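Local structure of amino Transferase (Eubacterium rectale, 3ELE) at residues R19-Y24 with D39-N44; E311-L316 with F328-A333; M336-L341 with V371-C376; E355-V360 with P387-I392. The protein probably catalyses the transfer of amino groups between amino acids and 2-oxo acids, with pyridoxal-5'-phosphate bound as cofactor, as a member of the class I and II aminotransferase family. All blocks are in the same frame, centred on the assembly; numbering follows the deposited sequence.

Contact 1 of 4, residues R19-Y24 with D39-N44; sequences RELFEY and DFSIGN
F22 and I42 lead a helix-against-loop packing contact in the N-terminal part of this fold type I aminotransferase, where helix 17-32 lies against the chain that leaves the short strand 38-39. The terminal methyl of I42, CD1, sits over one face of the F22 ring in a CH-pi contact, 3.5 Å from the ring centroid and displaced toward the CD1 rim. I42 CG1, placed between the backbone N and the carbonyl carbon (chi1 63°), carries this methyl toward the ring, while I42 CG2 reaches the CB of F22. On the preceding residue, the CD2 of L21 packs on the CB of S41 at 3.6 Å, and L21 also touches V360.

The loop is shaped by an Asx turn: D39 OD1 accepts from S41 N at 3.0 Å, met from above the carboxylate plane, and from S41 OG through its syn lone pair. Two bonds on one oxygen hold the carboxylate in place, with its other oxygen at the edge of the F22 ring. No direct hydrogen bond joins helix and loop; instead one water donates to both F22 O and D39 OD2, 2.7 Å from each of these two oxygens.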
# COMPACT_ATOMS: atom_id res chain seq x y z
N ARG A 19 8.36 -20.55 -1.08
CA ARG A 19 7.53 -20.64 0.13
C ARG A 19 7.21 -22.10 0.46
O ARG A 19 7.21 -22.48 1.62
CB ARG A 19 6.22 -19.86 -0.02
N GLU A 20 6.94 -22.89 -0.57
CA GLU A 20 6.67 -24.33 -0.40
C GLU A 20 7.93 -25.05 0.11
O GLU A 20 7.83 -25.97 0.90
CB GLU A 20 6.24 -24.95 -1.73
CG GLU A 20 4.91 -24.38 -2.29
CD GLU A 20 3.66 -25.12 -1.91
OE1 GLU A 20 3.73 -26.28 -1.49
OE2 GLU A 20 2.59 -24.52 -2.07
N LEU A 21 9.09 -24.61 -0.37
CA LEU A 21 10.38 -25.13 0.10
C LEU A 21 10.58 -24.77 1.57
O LEU A 21 10.96 -25.63 2.37
CB LEU A 21 11.53 -24.60 -0.77
CG LEU A 21 12.93 -25.18 -0.55
CD1 LEU A 21 12.90 -26.66 -0.79
CD2 LEU A 21 13.93 -24.49 -1.47
N PHE A 22 10.27 -23.51 1.94
CA PHE A 22 10.34 -23.07 3.35
C PHE A 22 9.43 -23.90 4.28
O PHE A 22 9.88 -24.34 5.35
CB PHE A 22 10.03 -21.58 3.51
CG PHE A 22 9.97 -21.13 4.94
CD1 PHE A 22 11.14 -20.98 5.68
CD2 PHE A 22 8.73 -20.94 5.59
CE1 PHE A 22 11.11 -20.60 7.04
CE2 PHE A 22 8.68 -20.55 6.94
CZ PHE A 22 9.87 -20.39 7.68
N GLU A 23 8.17 -24.09 3.88
CA GLU A 23 7.20 -24.91 4.65
C GLU A 23 7.59 -26.38 4.66
O GLU A 23 7.40 -27.06 5.68
CB GLU A 23 5.78 -24.75 4.10
CG GLU A 23 5.21 -23.32 4.19
CD GLU A 23 5.04 -22.82 5.62
OE1 GLU A 23 4.52 -23.59 6.48
OE2 GLU A 23 5.41 -21.64 5.89
N TYR A 24 8.13 -26.89 3.55
CA TYR A 24 8.70 -28.25 3.50
C TYR A 24 9.78 -28.46 4.58
O TYR A 24 9.81 -29.52 5.22
CB TYR A 24 9.25 -28.58 2.10
CG TYR A 24 10.00 -29.88 1.99
CD1 TYR A 24 9.31 -31.09 1.86
CD2 TYR A 24 11.40 -29.92 2.00
CE1 TYR A 24 9.99 -32.31 1.76
CE2 TYR A 24 12.10 -31.13 1.90
CZ TYR A 24 11.39 -32.33 1.78
OH TYR A 24 12.04 -33.53 1.67
N ASP A 39 18.11 -24.97 5.76
CA ASP A 39 17.24 -24.10 5.00
C ASP A 39 17.89 -22.79 4.59
O ASP A 39 18.04 -21.87 5.42
CB ASP A 39 15.97 -23.84 5.82
CG ASP A 39 14.96 -22.97 5.11
OD1 ASP A 39 15.03 -22.80 3.86
OD2 ASP A 39 14.07 -22.46 5.84
N PHE A 40 18.25 -22.71 3.30
CA PHE A 40 18.80 -21.52 2.68
C PHE A 40 17.82 -20.94 1.65
O PHE A 40 18.26 -20.23 0.75
CB PHE A 40 20.12 -21.83 1.96
CG PHE A 40 21.15 -22.53 2.80
CD1 PHE A 40 22.05 -21.82 3.59
CD2 PHE A 40 21.26 -23.92 2.75
CE1 PHE A 40 23.01 -22.48 4.34
CE2 PHE A 40 22.21 -24.59 3.51
CZ PHE A 40 23.09 -23.86 4.30
N SER A 41 16.51 -21.17 1.81
CA SER A 41 15.50 -20.75 0.81
C SER A 41 15.02 -19.28 0.87
O SER A 41 15.50 -18.47 0.09
CB SER A 41 14.29 -21.71 0.83
OG SER A 41 13.57 -21.60 2.04
N ILE A 42 14.09 -18.94 1.76
CA ILE A 42 13.51 -17.57 1.81
C ILE A 42 14.51 -16.49 2.28
O ILE A 42 15.27 -16.71 3.22
CB ILE A 42 12.15 -17.49 2.62
CG1 ILE A 42 12.32 -17.85 4.10
CG2 ILE A 42 11.08 -18.40 1.96
CD1 ILE A 42 11.00 -17.80 4.91
N GLY A 43 14.48 -15.34 1.59
CA GLY A 43 15.38 -14.22 1.85
C GLY A 43 14.91 -13.17 2.85
O GLY A 43 14.86 -11.99 2.51
N ASN A 44 14.61 -13.59 4.08
CA ASN A 44 14.11 -12.68 5.12
C ASN A 44 15.22 -12.11 5.98
O ASN A 44 16.10 -12.87 6.41
CB ASN A 44 13.12 -13.39 6.05
CG ASN A 44 11.84 -13.83 5.37
OD1 ASN A 44 11.27 -14.84 5.74
ND2 ASN A 44 11.36 -13.07 4.37
O HOH W 1 12.19 -24.23 6.70

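Contact 2 of 4, residues E311-L316 with F328-A333; sequences ENRDLL and FKPDGA
The helical backbone around R313 and the irregular chain around P330 stay 8.0 Å apart at their nearest CA atoms, R313 CA and P330 CA, so the long side chain of R313 spans the gap. On the way its CG and CD pass alongside the proline ring, with R313 CD 3.7 Å from P330 CG. A bend at chi3 (57°) sets NE, from which the guanidinium turns to P330 O. NH1 gives this oxygen a nearly straight hydrogen bond, 3.1 Å long with an angle of 164° at the hydrogen, the acceptor lying in the guanidinium plane.

The same group is held at another edge by D314, whose OD1 takes both NE and NH2 of R313 in a side-on grip; both bonds belong to one salt bridge, the shorter from NH2 at 2.9 Å to D314 OD1. D314 OD2 pairs with K310, and R313 NH2 has a second acidic partner in D226. Across one face runs the extended chain of K329, its CE over the guanidinium centre and 4.0 Å from R313 CZ. The ammonium of K329 is near enough to both R313 and D314 that the carboxylate probably offsets the repulsion between the two cations.

Helix 306-323 and the connection between strands 327-328 and 335-339 both pack, through R313 and P330, on M336 of strand 335-339 and on Y375.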
# COMPACT_ATOMS: atom_id res chain seq x y z
N GLU A 311 30.18 -12.25 7.91
CA GLU A 311 30.71 -13.47 8.55
C GLU A 311 30.07 -14.74 7.98
O GLU A 311 30.77 -15.71 7.71
CB GLU A 311 30.59 -13.41 10.07
CG GLU A 311 31.59 -12.46 10.72
CD GLU A 311 31.60 -12.50 12.25
OE1 GLU A 311 30.68 -13.10 12.87
OE2 GLU A 311 32.54 -11.91 12.84
N ASN A 312 28.75 -14.71 7.77
CA ASN A 312 28.03 -15.82 7.13
C ASN A 312 28.47 -16.04 5.68
O ASN A 312 28.66 -17.19 5.28
CB ASN A 312 26.49 -15.65 7.20
CG ASN A 312 25.90 -15.95 8.59
OD1 ASN A 312 26.62 -16.26 9.55
ND2 ASN A 312 24.59 -15.84 8.70
N ARG A 313 28.66 -14.95 4.92
CA ARG A 313 29.15 -15.02 3.52
C ARG A 313 30.47 -15.76 3.47
O ARG A 313 30.61 -16.71 2.72
CB ARG A 313 29.36 -13.64 2.89
CG ARG A 313 29.74 -13.67 1.38
CD ARG A 313 30.38 -12.37 0.89
NE ARG A 313 31.57 -12.03 1.67
CZ ARG A 313 32.38 -10.99 1.45
NH1 ARG A 313 32.20 -10.17 0.43
NH2 ARG A 313 33.43 -10.79 2.24
N ASP A 314 31.43 -15.30 4.27
CA ASP A 314 32.79 -15.87 4.31
C ASP A 314 32.81 -17.34 4.75
O ASP A 314 33.54 -18.15 4.19
CB ASP A 314 33.68 -15.04 5.25
CG ASP A 314 33.90 -13.61 4.75
OD1 ASP A 314 33.61 -13.36 3.59
OD2 ASP A 314 34.37 -12.75 5.52
N LEU A 315 31.98 -17.68 5.72
CA LEU A 315 31.88 -19.05 6.22
C LEU A 315 31.33 -19.97 5.10
O LEU A 315 31.95 -20.95 4.76
CB LEU A 315 31.00 -19.09 7.47
CG LEU A 315 30.97 -20.33 8.36
CD1 LEU A 315 32.35 -20.55 9.02
CD2 LEU A 315 29.90 -20.13 9.44
N LEU A 316 30.21 -19.58 4.49
CA LEU A 316 29.60 -20.35 3.40
C LEU A 316 30.51 -20.45 2.16
O LEU A 316 30.64 -21.53 1.56
CB LEU A 316 28.23 -19.74 3.00
CG LEU A 316 27.30 -20.52 2.08
CD1 LEU A 316 26.89 -21.85 2.77
CD2 LEU A 316 26.09 -19.69 1.74
N PHE A 328 30.15 -17.78 -6.91
CA PHE A 328 30.48 -16.39 -7.28
C PHE A 328 30.57 -15.67 -5.93
O PHE A 328 29.60 -15.70 -5.15
CB PHE A 328 29.38 -15.81 -8.19
CG PHE A 328 29.45 -14.31 -8.36
CD1 PHE A 328 30.58 -13.71 -8.91
CD2 PHE A 328 28.37 -13.51 -7.99
CE1 PHE A 328 30.64 -12.31 -9.06
CE2 PHE A 328 28.42 -12.12 -8.15
CZ PHE A 328 29.55 -11.52 -8.68
N LYS A 329 31.72 -15.04 -5.63
CA LYS A 329 31.88 -14.33 -4.34
C LYS A 329 31.06 -13.04 -4.41
O LYS A 329 31.41 -12.16 -5.18
CB LYS A 329 33.34 -14.04 -3.98
CG LYS A 329 33.51 -13.55 -2.52
CD LYS A 329 34.96 -13.51 -2.05
CE LYS A 329 35.04 -13.12 -0.55
NZ LYS A 329 36.42 -13.14 0.08
N PRO A 330 29.98 -12.92 -3.62
CA PRO A 330 29.15 -11.71 -3.74
C PRO A 330 29.73 -10.53 -2.98
O PRO A 330 30.26 -10.72 -1.88
CB PRO A 330 27.83 -12.15 -3.09
CG PRO A 330 28.22 -13.13 -2.06
CD PRO A 330 29.46 -13.81 -2.56
N ASP A 331 29.60 -9.32 -3.54
CA ASP A 331 30.03 -8.08 -2.88
C ASP A 331 28.93 -7.42 -2.03
O ASP A 331 29.22 -6.53 -1.22
CB ASP A 331 30.54 -7.07 -3.92
CG ASP A 331 31.84 -7.52 -4.58
OD1 ASP A 331 32.71 -8.08 -3.87
OD2 ASP A 331 31.99 -7.31 -5.79
N GLY A 332 27.67 -7.85 -2.21
CA GLY A 332 26.55 -7.28 -1.46
C GLY A 332 25.33 -8.17 -1.41
O GLY A 332 25.34 -9.27 -1.98
N ALA A 333 24.29 -7.70 -0.71
CA ALA A 333 23.06 -8.48 -0.46
C ALA A 333 23.39 -9.71 0.43
O ALA A 333 24.49 -9.78 1.03
CB ALA A 333 22.35 -8.86 -1.78

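Contact 3 of 4, residues M336-L341 with V371-C376; sequences MFVKAL and VRISYC
The side chain of M336, a selenomethionine, crosses the Y375 ring at about a right angle: its CB lies 4.1 Å from Y375 CE2, while M336 N approaches near the ring plane at the edge. Y375 can lie there because its CG stands between the backbone N and the carbonyl carbon (chi1 55°). An alanine in place of Y375 would probably open a gap beside M336 and leave R313, whose CG packs on the Y375 hydroxyl, with less cover. On the same sheet face V338 CG2 meets I373 CD1 obliquely at 3.7 Å, and V338 CB touches V371 CG2, beneath helix 306-323 and helix 345-353.

These strands, 335-339 and 370-374, are the central antiparallel pair of the small domain's sheet. The bond from M336 N to I373 O is 2.8 Å long and almost straight at 176°; I373 N returns one to M336 O at 2.9 Å, and V338 and V371 are joined by a second reciprocal pair. Between them lies the non-hydrogen-bonded pair F337–R372, whose side chains leave by the opposite face. The F337 ring meets W370 and F158, whereas R372 turns away toward the cofactor region, bonded through NH2 to S41 O and through NH1 to N183 of the pyridoxal phosphate pocket.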
# COMPACT_ATOMS: atom_id res chain seq x y z
N MSE A 336 24.03 -16.12 -2.02
CA MSE A 336 25.19 -16.63 -2.72
C MSE A 336 24.72 -17.40 -3.96
O MSE A 336 23.83 -18.27 -3.87
CB MSE A 336 26.06 -17.48 -1.84
CG MSE A 336 27.42 -17.80 -2.50
SE MSE A 336 28.64 -18.44 -1.25
CE MSE A 336 28.87 -16.83 -0.27
N PHE A 337 25.35 -17.09 -5.09
CA PHE A 337 25.03 -17.69 -6.39
C PHE A 337 26.10 -18.77 -6.64
O PHE A 337 27.29 -18.45 -6.78
CB PHE A 337 25.00 -16.59 -7.46
CG PHE A 337 23.93 -16.76 -8.49
CD1 PHE A 337 22.59 -16.80 -8.10
CD2 PHE A 337 24.23 -16.82 -9.85
CE1 PHE A 337 21.59 -16.97 -9.03
CE2 PHE A 337 23.22 -16.96 -10.80
CZ PHE A 337 21.90 -17.02 -10.38
N VAL A 338 25.67 -20.04 -6.64
CA VAL A 338 26.55 -21.21 -6.75
C VAL A 338 26.17 -22.01 -8.00
O VAL A 338 24.97 -22.19 -8.30
CB VAL A 338 26.41 -22.10 -5.49
CG1 VAL A 338 27.33 -23.34 -5.52
CG2 VAL A 338 26.70 -21.28 -4.23
N LYS A 339 27.19 -22.46 -8.75
CA LYS A 339 26.93 -23.26 -9.93
C LYS A 339 26.47 -24.67 -9.53
O LYS A 339 27.08 -25.30 -8.66
CB LYS A 339 28.13 -23.33 -10.90
CG LYS A 339 27.61 -23.92 -12.21
CD LYS A 339 28.35 -23.79 -13.48
CE LYS A 339 27.33 -24.09 -14.66
NZ LYS A 339 26.22 -25.13 -14.36
N ALA A 340 25.38 -25.15 -10.16
CA ALA A 340 24.87 -26.51 -9.92
C ALA A 340 25.88 -27.54 -10.45
O ALA A 340 26.66 -27.25 -11.36
CB ALA A 340 23.53 -26.71 -10.60
N LEU A 341 25.87 -28.74 -9.87
CA LEU A 341 26.80 -29.81 -10.27
C LEU A 341 26.40 -30.48 -11.59
O LEU A 341 27.17 -31.26 -12.13
CB LEU A 341 27.00 -30.82 -9.14
CG LEU A 341 27.48 -30.17 -7.83
CD1 LEU A 341 27.68 -31.22 -6.79
CD2 LEU A 341 28.76 -29.35 -8.01
N VAL A 371 22.22 -21.93 -8.68
CA VAL A 371 21.29 -21.92 -7.56
C VAL A 371 21.57 -20.73 -6.64
O VAL A 371 22.68 -20.20 -6.63
CB VAL A 371 21.34 -23.21 -6.73
CG1 VAL A 371 20.98 -24.42 -7.59
CG2 VAL A 371 22.74 -23.39 -6.03
N ARG A 372 20.56 -20.33 -5.89
CA ARG A 372 20.65 -19.26 -4.92
C ARG A 372 20.57 -19.88 -3.53
O ARG A 372 19.60 -20.59 -3.21
CB ARG A 372 19.53 -18.24 -5.08
CG ARG A 372 19.72 -17.05 -4.12
CD ARG A 372 18.52 -16.17 -4.05
NE ARG A 372 17.45 -16.73 -3.24
CZ ARG A 372 16.33 -16.08 -2.90
NH1 ARG A 372 16.09 -14.86 -3.31
NH2 ARG A 372 15.42 -16.69 -2.15
N ILE A 373 21.56 -19.57 -2.70
CA ILE A 373 21.66 -20.02 -1.31
C ILE A 373 21.64 -18.74 -0.45
O ILE A 373 22.56 -17.94 -0.50
CB ILE A 373 22.99 -20.80 -1.08
CG1 ILE A 373 23.16 -21.93 -2.11
CG2 ILE A 373 23.07 -21.33 0.33
CD1 ILE A 373 24.33 -22.90 -1.87
N SER A 374 20.55 -18.51 0.28
CA SER A 374 20.43 -17.32 1.14
C SER A 374 21.26 -17.58 2.39
O SER A 374 21.26 -18.71 2.89
CB SER A 374 18.97 -17.07 1.53
OG SER A 374 18.15 -16.96 0.39
N TYR A 375 21.98 -16.56 2.87
CA TYR A 375 22.78 -16.69 4.12
C TYR A 375 22.37 -15.74 5.24
O TYR A 375 23.08 -15.63 6.26
CB TYR A 375 24.29 -16.72 3.85
CG TYR A 375 24.84 -15.57 3.07
CD1 TYR A 375 25.25 -14.40 3.72
CD2 TYR A 375 25.01 -15.66 1.69
CE1 TYR A 375 25.77 -13.33 2.99
CE2 TYR A 375 25.56 -14.58 0.97
CZ TYR A 375 25.94 -13.42 1.64
OH TYR A 375 26.47 -12.33 0.98
N CYS A 376 21.16 -15.17 5.12
CA CYS A 376 20.45 -14.47 6.21
C CYS A 376 19.85 -15.61 7.11
O CYS A 376 18.63 -15.75 7.33
CB CYS A 376 19.37 -13.54 5.63
SG CYS A 376 18.40 -14.28 4.26

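Contact 4 of 4, residues E355-V360 with P387-I392; sequences EDVLIV and PAFEKI
V357 and E355 pack against one side of the C-terminal helix 379-396, a strand-and-turn on helix contact in the small domain of the aminotransferase fold. The turn is a Schellman motif: D356, with positive phi, follows the end of helix 345-353 and sends the chain into strand 357-358.

The apolar part centres on V357, whose two methyls part company. CG1, anti to the backbone N (chi1 173°), reaches the F389 ring at CZ, 3.6 Å away. CG2 points instead between A388 and I392, lying 3.8 Å from A388 CB and 3.6 Å from I392 CD1. Beside it, the CG of E355 meets I392 CG1 at 3.8 Å, the two side chains running antiparallel alongside each other, and A388 CB rests close to E355 O. F389 continues the core onward to F40.

The polar part belongs to E355, bent at chi2 (-54°), which crosses the extended K391 at about a right angle. OE2 has its stronger partner in K395, one helical turn further along. A leucine in place of E355 would probably leave K395 without that mate and K391 without the charge of this carboxylate. The pairing with K391 itself is long, 3.8 Å from E355 OE1 to K391 NZ, and the carboxylate lies closer to the lysine's methylenes, with OE1 3.5 Å from K391 CD.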
# COMPACT_ATOMS: atom_id res chain seq x y z
N GLU A 355 19.49 -34.63 1.24
CA GLU A 355 20.31 -34.44 2.45
C GLU A 355 19.83 -33.24 3.28
O GLU A 355 20.59 -32.69 4.09
CB GLU A 355 21.80 -34.25 2.08
CG GLU A 355 22.37 -35.31 1.12
CD GLU A 355 22.16 -36.74 1.60
OE1 GLU A 355 22.25 -36.97 2.83
OE2 GLU A 355 21.90 -37.62 0.75
N ASP A 356 18.57 -32.85 3.07
CA ASP A 356 17.90 -31.75 3.76
C ASP A 356 18.55 -30.36 3.61
O ASP A 356 18.45 -29.52 4.51
CB ASP A 356 17.64 -32.13 5.24
CG ASP A 356 16.59 -33.21 5.38
OD1 ASP A 356 15.44 -32.94 4.96
OD2 ASP A 356 16.90 -34.28 5.94
N VAL A 357 19.16 -30.13 2.44
CA VAL A 357 19.72 -28.85 2.06
C VAL A 357 18.68 -28.23 1.13
O VAL A 357 18.44 -28.76 0.03
CB VAL A 357 21.09 -28.98 1.38
CG1 VAL A 357 21.57 -27.63 0.85
CG2 VAL A 357 22.11 -29.58 2.39
N LEU A 358 18.09 -27.12 1.57
CA LEU A 358 17.03 -26.45 0.86
C LEU A 358 17.60 -25.20 0.15
O LEU A 358 17.78 -24.15 0.75
CB LEU A 358 15.86 -26.13 1.80
CG LEU A 358 15.45 -27.26 2.78
CD1 LEU A 358 14.22 -26.86 3.57
CD2 LEU A 358 15.19 -28.56 2.06
N ILE A 359 17.93 -25.39 -1.11
CA ILE A 359 18.48 -24.35 -1.99
C ILE A 359 17.51 -24.16 -3.11
O ILE A 359 16.68 -25.04 -3.36
CB ILE A 359 19.93 -24.66 -2.46
CG1 ILE A 359 20.05 -26.03 -3.16
CG2 ILE A 359 20.82 -24.61 -1.27
CD1 ILE A 359 21.44 -26.40 -3.61
N VAL A 360 17.62 -23.04 -3.81
CA VAL A 360 16.65 -22.62 -4.82
C VAL A 360 17.28 -22.57 -6.21
O VAL A 360 18.29 -21.89 -6.40
CB VAL A 360 16.10 -21.21 -4.43
CG1 VAL A 360 15.15 -20.66 -5.47
CG2 VAL A 360 15.40 -21.25 -3.05
N PRO A 387 28.93 -31.11 6.16
CA PRO A 387 28.88 -32.54 5.83
C PRO A 387 27.78 -32.94 4.83
O PRO A 387 28.02 -33.82 4.01
CB PRO A 387 28.66 -33.20 7.21
CG PRO A 387 29.30 -32.25 8.15
CD PRO A 387 28.93 -30.90 7.62
N ALA A 388 26.61 -32.30 4.88
CA ALA A 388 25.54 -32.59 3.90
C ALA A 388 25.95 -32.07 2.50
O ALA A 388 25.79 -32.78 1.52
CB ALA A 388 24.20 -32.03 4.35
N PHE A 389 26.49 -30.84 2.44
CA PHE A 389 27.08 -30.29 1.20
C PHE A 389 28.16 -31.18 0.58
O PHE A 389 28.20 -31.36 -0.64
CB PHE A 389 27.65 -28.88 1.40
CG PHE A 389 26.61 -27.80 1.33
CD1 PHE A 389 25.96 -27.53 0.12
CD2 PHE A 389 26.29 -27.03 2.44
CE1 PHE A 389 25.01 -26.53 0.02
CE2 PHE A 389 25.32 -26.01 2.36
CZ PHE A 389 24.68 -25.76 1.16
N GLU A 390 29.02 -31.73 1.44
CA GLU A 390 30.07 -32.65 1.04
C GLU A 390 29.48 -33.94 0.46
O GLU A 390 29.98 -34.46 -0.54
CB GLU A 390 30.96 -32.97 2.26
CG GLU A 390 32.18 -33.83 2.03
CD GLU A 390 32.98 -34.07 3.31
OE1 GLU A 390 32.38 -34.24 4.41
OE2 GLU A 390 34.22 -34.10 3.22
N LYS A 391 28.41 -34.45 1.09
CA LYS A 391 27.74 -35.68 0.63
C LYS A 391 27.02 -35.44 -0.71
O LYS A 391 27.06 -36.31 -1.59
CB LYS A 391 26.76 -36.20 1.69
CG LYS A 391 26.18 -37.57 1.38
CD LYS A 391 25.50 -38.17 2.60
CE LYS A 391 24.82 -39.49 2.26
NZ LYS A 391 24.21 -40.15 3.47
N ILE A 392 26.39 -34.27 -0.86
CA ILE A 392 25.74 -33.89 -2.13
C ILE A 392 26.78 -33.89 -3.27
O ILE A 392 26.56 -34.50 -4.31
CB ILE A 392 25.04 -32.51 -2.05
CG1 ILE A 392 23.84 -32.55 -1.10
CG2 ILE A 392 24.57 -32.05 -3.44
CD1 ILE A 392 23.43 -31.16 -0.61

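From the N terminus, contact 1 closes first, bringing the chain after strand 38-39 back against helix 17-32. Contact 2 follows in series, closing the short loop from helix 306-323 to the segment before strand 335-339. Contacts 3 and 4 cross: 355-360 falls between the two strands of contact 3, and 387-392 comes after them on the C-terminal helix. Contact 3 holds the middle of the group. Its Y375 O receives N312 ND2 of contact 2, its strand 370-374 is bonded to F40 of contact 1, and R372 N bonds to V360 O of contact 4. L358 O also receives F40 N, joining contacts 1 and 4 through the parallel strands 38-39 and 357-358.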